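Local atomic coordinates of dihydrodipicolinate synthase (Rhodopseudomonas palustris, PDB entry 3DZ1), a protein that probably catalyses the formation of 4-hydroxy-tetrahydrodipicolinate in lysine biosynthesis. Residues 25-28 with 29-32. Sequence-based numbering, arbitrary orientation.
Sequences KIDD and VSID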
# COMPACT_ATOMS: atom_id res chain seq x y z
N LYS A 25 -32.63 -5.44 6.95
CA LYS A 25 -33.39 -5.75 5.74
C LYS A 25 -33.57 -4.50 4.90
O LYS A 25 -33.71 -3.39 5.42
CB LYS A 25 -34.77 -6.34 6.08
CG LYS A 25 -35.74 -5.32 6.62
CD LYS A 25 -36.98 -5.97 7.16
CE LYS A 25 -37.84 -4.93 7.84
NZ LYS A 25 -39.05 -5.51 8.44
N ILE A 26 -33.56 -4.70 3.58
CA ILE A 26 -33.72 -3.60 2.64
C ILE A 26 -35.06 -2.90 2.83
O ILE A 26 -36.11 -3.55 2.94
CB ILE A 26 -33.60 -4.13 1.20
CG1 ILE A 26 -32.26 -4.84 1.02
CG2 ILE A 26 -33.74 -2.98 0.21
CD1 ILE A 26 -32.12 -5.60 -0.27
N ASP A 27 -35.02 -1.57 2.89
CA ASP A 27 -36.22 -0.76 3.07
C ASP A 27 -36.67 -0.22 1.72
O ASP A 27 -36.23 0.85 1.29
CB ASP A 27 -35.90 0.39 4.03
CG ASP A 27 -37.06 1.35 4.23
OD1 ASP A 27 -38.13 1.16 3.61
OD2 ASP A 27 -36.89 2.31 5.02
N ASP A 28 -37.56 -0.96 1.05
CA ASP A 28 -38.06 -0.58 -0.28
C ASP A 28 -38.88 0.70 -0.32
O ASP A 28 -38.87 1.43 -1.32
CB ASP A 28 -38.86 -1.72 -0.89
CG ASP A 28 -37.99 -2.89 -1.29
OD1 ASP A 28 -37.02 -2.68 -2.05
OD2 ASP A 28 -38.28 -4.03 -0.85
N VAL A 29 -39.62 0.96 0.75
CA VAL A 29 -40.44 2.16 0.83
C VAL A 29 -39.53 3.39 0.72
O VAL A 29 -39.86 4.36 0.03
CB VAL A 29 -41.21 2.22 2.17
CG1 VAL A 29 -42.07 3.46 2.22
CG2 VAL A 29 -42.06 0.97 2.32
N SER A 30 -38.40 3.34 1.41
CA SER A 30 -37.44 4.44 1.40
C SER A 30 -36.73 4.56 0.05
O SER A 30 -36.35 5.66 -0.36
CB SER A 30 -36.41 4.26 2.52
OG SER A 30 -36.99 4.57 3.77
N ILE A 31 -36.53 3.44 -0.63
CA ILE A 31 -35.90 3.49 -1.95
C ILE A 31 -36.79 4.33 -2.86
O ILE A 31 -36.30 5.18 -3.60
CB ILE A 31 -35.70 2.08 -2.55
CG1 ILE A 31 -34.59 1.35 -1.79
CG2 ILE A 31 -35.36 2.18 -4.03
CD1 ILE A 31 -34.37 -0.08 -2.23
N ASP A 32 -38.10 4.10 -2.80
CA ASP A 32 -39.03 4.86 -3.63
C ASP A 32 -39.07 6.32 -3.21
O ASP A 32 -39.10 7.22 -4.04
CB ASP A 32 -40.45 4.28 -3.55
CG ASP A 32 -40.52 2.81 -3.95
OD1 ASP A 32 -39.79 2.40 -4.87
OD2 ASP A 32 -41.32 2.08 -3.33
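D27 and S30 form an aspartate N-cap, and I26 and I31 a hydrophobic staple, at the start of helix 28-40, the first helix of the TIM barrel, after strand 11-15. With CG anti to the backbone N (chi1 177°), the D27 carboxylate swings forward along the chain and uses both oxygens on one residue. OD1 accepts the backbone N-H of S30 (N to OD1 3.1 Å), a fairly straight bond at 160°. The hydroxyl of S30 donates to OD2, with OG and OD2 2.6 Å apart. Both donors stand above the carboxylate plane, so the flat group presents its face to S30. S30 OG in turn accepts from S276 N, and D27 OD2 makes a weak hydrogen bond with S276 OG, which ties the cap to a distant part of the chain. The D27 backbone also bonds P19. Were D27 an alanine, the N-H of S30 would probably keep little beyond a weak bond to the backbone carbonyl there, and the S30 hydroxyl, its carboxylate acceptor gone, would be held less firmly, by S276 N. At the amino end of a helix, the carboxylate is likely to be steadied as an anion by the helix dipole. The regular pattern then takes over: I31 N bonds D27 O at 3.2 Å, and D32 N bonds D28 O at 3.1 Å. D32 directs its own carboxylate to a salt bridge with R69 of helix 60-73, where D28 OD1 adds a weak, long ion pair. Beside these charges, I31 packs against F70 and I26 against V66 of the same helix. In the staple the two isoleucines meet slantwise, methyl against methyl: I26 CG2 lies 3.8 Å from I31 CD1, which also has D28 OD1 at 3.7 Å.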